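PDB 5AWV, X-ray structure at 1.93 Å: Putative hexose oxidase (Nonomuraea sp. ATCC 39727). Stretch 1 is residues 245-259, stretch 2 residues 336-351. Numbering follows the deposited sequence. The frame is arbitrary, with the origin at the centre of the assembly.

Stretch 1, residues 245-259: KPPATLLTSTVTFDW
Stretch 2, residues 336-351: GVPPAEVPEPIEQRWL

Residues 249-257 form one extended strand, with phi between -84° and -155° and psi between 120° and 157°. Against it, antiparallel, run two short strands, 346-349 and 340-341; the axis of 346-349 lies at 148° to the long strand, 4.5 Å away at closest approach. In the first ladder Leu250 pairs with Gln348 (N to O 2.8 Å, O to N 2.7 Å) and Thr252 with Ile346 (N to O 2.9 Å, O to N 3.0 Å); Trp350 N extends it to Ala248 O at 3.0 Å. The register then shifts by one, and Thr256 pairs with Glu341 (N to O 2.9 Å, O to N 2.8 Å). Between the ladders, Pro343 and Pro345 lack amide protons, so neither nitrogen can donate; water bridges Ser253 OG (t rotamer, 2.8 Å) and Pro343 O (2.7 Å).

Thr249 (p) donates from OG1 to Glu347 OE1 at 2.9 Å, the extended glutamate (t, t) reaching diagonally along their shared face. On the other face, Gln348 (m) gives NE2 to Thr252 OG1 (p) at 3.0 Å. Trp350 (t) receives Pro246 CB over its five-membered ring, 3.5 Å from the centroid, a compact CH-pi contact; Leu250 CD1 meets its edge, 4.1 Å from CE3. Phe257 (m) sets CE1 3.7 Å from Ala340 CB, whose small methyl packs closely there.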

# COMPACT_ATOMS: atom_id res chain seq x y z
N LYS A 245 7.06 -13.80 -12.88
CA LYS A 245 7.99 -14.65 -12.23
C LYS A 245 9.08 -13.76 -11.64
O LYS A 245 9.66 -13.00 -12.38
CB LYS A 245 8.60 -15.60 -13.25
CG LYS A 245 9.62 -16.60 -12.63
CD LYS A 245 10.18 -17.62 -13.64
CE LYS A 245 9.12 -18.19 -14.62
NZ LYS A 245 8.73 -19.65 -14.51
N PRO A 246 9.31 -13.81 -10.30
CA PRO A 246 10.40 -12.93 -9.81
C PRO A 246 11.79 -13.39 -10.32
O PRO A 246 11.98 -14.53 -10.75
CB PRO A 246 10.31 -13.07 -8.27
CG PRO A 246 9.89 -14.48 -8.10
CD PRO A 246 8.88 -14.74 -9.24
N PRO A 247 12.75 -12.48 -10.32
CA PRO A 247 14.10 -12.90 -10.62
C PRO A 247 14.59 -13.89 -9.53
O PRO A 247 14.32 -13.66 -8.34
CB PRO A 247 14.92 -11.60 -10.52
CG PRO A 247 14.01 -10.60 -10.03
CD PRO A 247 12.61 -11.05 -10.10
N ALA A 248 15.33 -14.91 -9.94
CA ALA A 248 15.98 -15.80 -8.98
C ALA A 248 16.92 -15.06 -8.05
O ALA A 248 16.92 -15.29 -6.83
CB ALA A 248 16.74 -16.86 -9.73
N THR A 249 17.67 -14.08 -8.62
CA THR A 249 18.64 -13.31 -7.89
C THR A 249 18.72 -11.88 -8.39
O THR A 249 18.36 -11.61 -9.54
CB THR A 249 20.06 -13.90 -7.99
OG1 THR A 249 20.45 -13.87 -9.32
CG2 THR A 249 20.13 -15.35 -7.55
N LEU A 250 19.13 -11.00 -7.47
CA LEU A 250 19.34 -9.59 -7.71
C LEU A 250 20.80 -9.26 -7.46
O LEU A 250 21.41 -9.80 -6.49
CB LEU A 250 18.47 -8.77 -6.76
CG LEU A 250 16.96 -8.99 -6.96
CD1 LEU A 250 16.22 -8.47 -5.72
CD2 LEU A 250 16.42 -8.27 -8.20
N LEU A 251 21.35 -8.42 -8.30
CA LEU A 251 22.57 -7.72 -7.94
C LEU A 251 22.24 -6.40 -7.27
O LEU A 251 21.46 -5.57 -7.78
CB LEU A 251 23.40 -7.56 -9.23
CG LEU A 251 24.91 -7.45 -9.27
CD1 LEU A 251 25.58 -8.60 -8.50
CD2 LEU A 251 25.36 -7.44 -10.74
N THR A 252 22.80 -6.19 -6.11
CA THR A 252 22.50 -5.02 -5.29
C THR A 252 23.76 -4.22 -4.88
O THR A 252 24.84 -4.78 -4.70
CB THR A 252 21.74 -5.41 -4.03
OG1 THR A 252 22.57 -6.23 -3.19
CG2 THR A 252 20.43 -6.23 -4.40
N SER A 253 23.60 -2.92 -4.75
CA SER A 253 24.61 -2.08 -4.20
C SER A 253 23.97 -0.86 -3.61
O SER A 253 22.95 -0.42 -4.12
CB SER A 253 25.53 -1.67 -5.38
OG SER A 253 26.55 -0.76 -4.97
N THR A 254 24.55 -0.27 -2.57
CA THR A 254 24.13 1.07 -2.10
C THR A 254 25.32 2.00 -2.18
O THR A 254 26.34 1.71 -1.57
CB THR A 254 23.58 0.94 -0.68
OG1 THR A 254 22.45 0.04 -0.68
CG2 THR A 254 23.24 2.28 -0.04
N VAL A 255 25.22 3.08 -2.96
CA VAL A 255 26.23 4.13 -3.03
C VAL A 255 25.92 5.07 -1.84
O VAL A 255 24.73 5.47 -1.61
CB VAL A 255 26.12 4.95 -4.32
CG1 VAL A 255 27.11 6.12 -4.37
CG2 VAL A 255 26.30 4.11 -5.55
N THR A 256 26.93 5.41 -1.02
CA THR A 256 26.73 6.35 0.08
C THR A 256 27.35 7.69 -0.24
O THR A 256 28.38 7.73 -0.86
CB THR A 256 27.30 5.71 1.37
OG1 THR A 256 26.62 4.45 1.58
CG2 THR A 256 26.97 6.53 2.52
N PHE A 257 26.73 8.78 0.15
CA PHE A 257 27.28 10.08 -0.05
C PHE A 257 27.51 10.70 1.29
O PHE A 257 26.84 10.35 2.26
CB PHE A 257 26.31 10.96 -0.83
CG PHE A 257 25.93 10.36 -2.14
CD1 PHE A 257 26.70 10.55 -3.25
CD2 PHE A 257 24.80 9.56 -2.25
CE1 PHE A 257 26.35 9.98 -4.46
CE2 PHE A 257 24.45 8.99 -3.47
CZ PHE A 257 25.21 9.22 -4.58
N ASP A 258 28.40 11.66 1.36
CA ASP A 258 28.73 12.26 2.64
C ASP A 258 28.40 13.70 2.54
O ASP A 258 28.86 14.40 1.64
CB ASP A 258 30.21 12.02 2.93
CG ASP A 258 30.62 12.50 4.29
OD1 ASP A 258 29.83 13.16 5.02
OD2 ASP A 258 31.78 12.25 4.63
N TRP A 259 27.56 14.17 3.42
CA TRP A 259 27.19 15.60 3.42
C TRP A 259 28.38 16.52 3.68
O TRP A 259 28.50 17.55 3.05
CB TRP A 259 26.19 15.90 4.47
CG TRP A 259 24.78 15.54 4.15
CD1 TRP A 259 24.05 14.55 4.72
CD2 TRP A 259 23.93 16.23 3.23
NE1 TRP A 259 22.77 14.59 4.22
CE2 TRP A 259 22.67 15.61 3.31
CE3 TRP A 259 24.10 17.34 2.40
CZ2 TRP A 259 21.59 16.04 2.55
CZ3 TRP A 259 23.03 17.78 1.62
CH2 TRP A 259 21.79 17.14 1.71
N GLY A 336 31.61 13.32 -11.53
CA GLY A 336 31.89 14.66 -10.98
C GLY A 336 31.37 14.94 -9.60
O GLY A 336 31.17 16.11 -9.26
N VAL A 337 31.09 13.90 -8.82
CA VAL A 337 30.50 14.01 -7.48
C VAL A 337 31.49 13.39 -6.48
O VAL A 337 31.44 12.20 -6.20
CB VAL A 337 29.11 13.30 -7.36
CG1 VAL A 337 28.51 13.39 -5.96
CG2 VAL A 337 28.10 13.88 -8.35
N PRO A 338 32.36 14.22 -5.88
CA PRO A 338 33.47 13.59 -5.17
C PRO A 338 33.10 12.80 -3.94
O PRO A 338 33.67 11.75 -3.71
CB PRO A 338 34.35 14.79 -4.81
CG PRO A 338 34.09 15.78 -5.90
CD PRO A 338 32.59 15.66 -6.10
N PRO A 339 32.10 13.27 -3.15
CA PRO A 339 31.87 12.59 -1.88
C PRO A 339 30.97 11.35 -1.93
O PRO A 339 30.15 11.20 -1.02
CB PRO A 339 31.22 13.69 -1.00
CG PRO A 339 30.57 14.61 -1.96
CD PRO A 339 31.34 14.54 -3.25
N ALA A 340 31.12 10.49 -2.97
CA ALA A 340 30.38 9.21 -3.17
C ALA A 340 31.28 7.98 -2.83
O ALA A 340 32.40 7.95 -3.28
CB ALA A 340 29.92 9.14 -4.62
N GLU A 341 30.80 7.02 -2.07
CA GLU A 341 31.44 5.74 -1.75
C GLU A 341 30.64 4.53 -2.37
O GLU A 341 29.42 4.40 -2.17
CB GLU A 341 31.52 5.57 -0.23
CG GLU A 341 32.28 4.31 0.25
CD GLU A 341 31.48 3.02 0.53
OE1 GLU A 341 32.05 1.91 0.35
OE2 GLU A 341 30.31 3.07 0.98
N VAL A 342 31.30 3.68 -3.14
CA VAL A 342 30.70 2.60 -3.91
C VAL A 342 31.29 1.24 -3.48
O VAL A 342 32.40 0.92 -3.81
CB VAL A 342 30.97 2.78 -5.39
CG1 VAL A 342 30.28 1.68 -6.22
CG2 VAL A 342 30.55 4.18 -5.81
N PRO A 343 30.51 0.43 -2.79
CA PRO A 343 30.93 -0.89 -2.41
C PRO A 343 30.84 -1.89 -3.56
O PRO A 343 30.27 -1.62 -4.59
CB PRO A 343 29.92 -1.26 -1.31
CG PRO A 343 28.66 -0.58 -1.75
CD PRO A 343 29.08 0.71 -2.42
N GLU A 344 31.43 -3.05 -3.37
CA GLU A 344 31.34 -4.11 -4.31
C GLU A 344 29.89 -4.53 -4.34
O GLU A 344 29.30 -4.63 -3.28
CB GLU A 344 32.14 -5.35 -3.80
CG GLU A 344 33.50 -5.46 -4.38
CD GLU A 344 33.41 -5.65 -5.87
OE1 GLU A 344 32.90 -6.72 -6.35
OE2 GLU A 344 33.82 -4.71 -6.55
N PRO A 345 29.33 -4.81 -5.52
CA PRO A 345 27.95 -5.36 -5.50
C PRO A 345 27.85 -6.79 -4.87
O PRO A 345 28.78 -7.56 -4.97
CB PRO A 345 27.56 -5.45 -6.97
CG PRO A 345 28.76 -5.08 -7.75
CD PRO A 345 29.92 -4.76 -6.86
N ILE A 346 26.67 -7.11 -4.35
CA ILE A 346 26.36 -8.39 -3.76
C ILE A 346 25.21 -9.02 -4.55
O ILE A 346 24.24 -8.34 -4.91
CB ILE A 346 25.98 -8.11 -2.30
CG1 ILE A 346 27.22 -7.62 -1.54
CG2 ILE A 346 25.47 -9.34 -1.62
CD1 ILE A 346 26.93 -7.08 -0.14
N GLU A 347 25.30 -10.30 -4.84
CA GLU A 347 24.20 -11.03 -5.46
C GLU A 347 23.31 -11.61 -4.36
O GLU A 347 23.83 -12.22 -3.43
CB GLU A 347 24.71 -12.10 -6.40
CG GLU A 347 23.61 -12.80 -7.15
CD GLU A 347 24.09 -13.58 -8.36
OE1 GLU A 347 23.27 -14.26 -9.01
OE2 GLU A 347 25.29 -13.50 -8.67
N GLN A 348 22.03 -11.29 -4.36
CA GLN A 348 21.08 -11.80 -3.32
C GLN A 348 19.95 -12.59 -3.94
O GLN A 348 19.43 -12.20 -4.96
CB GLN A 348 20.44 -10.63 -2.61
CG GLN A 348 21.46 -9.65 -2.09
CD GLN A 348 20.90 -8.81 -0.99
OE1 GLN A 348 20.59 -9.33 0.07
NE2 GLN A 348 20.76 -7.54 -1.23
N ARG A 349 19.52 -13.66 -3.28
CA ARG A 349 18.42 -14.44 -3.75
C ARG A 349 17.10 -13.70 -3.44
O ARG A 349 17.00 -13.00 -2.46
CB ARG A 349 18.38 -15.81 -3.08
CG ARG A 349 19.63 -16.67 -3.20
CD ARG A 349 19.29 -18.07 -2.63
NE ARG A 349 18.82 -18.04 -1.23
CZ ARG A 349 19.61 -17.99 -0.15
NH1 ARG A 349 20.93 -17.90 -0.26
NH2 ARG A 349 19.07 -17.93 1.04
N TRP A 350 16.10 -13.95 -4.25
CA TRP A 350 14.79 -13.42 -4.01
C TRP A 350 14.26 -13.89 -2.65
O TRP A 350 14.33 -15.09 -2.31
CB TRP A 350 13.87 -13.89 -5.11
CG TRP A 350 12.52 -13.31 -5.04
CD1 TRP A 350 11.32 -13.92 -4.62
CD2 TRP A 350 12.20 -12.00 -5.39
NE1 TRP A 350 10.27 -13.02 -4.73
CE2 TRP A 350 10.80 -11.82 -5.14
CE3 TRP A 350 12.97 -10.92 -5.78
CZ2 TRP A 350 10.16 -10.61 -5.36
CZ3 TRP A 350 12.32 -9.71 -6.02
CH2 TRP A 350 10.94 -9.56 -5.79
N LEU A 351 13.78 -12.91 -1.89
CA LEU A 351 13.26 -13.05 -0.57
C LEU A 351 14.19 -13.81 0.37
O LEU A 351 13.72 -14.51 1.28
CB LEU A 351 11.87 -13.72 -0.59
CG LEU A 351 10.73 -12.96 -1.26
CD1 LEU A 351 9.54 -13.87 -1.41
CD2 LEU A 351 10.39 -11.68 -0.52
O HOH W 1 28.64 -1.43 -6.78
O HOH W 2 27.56 2.06 0.66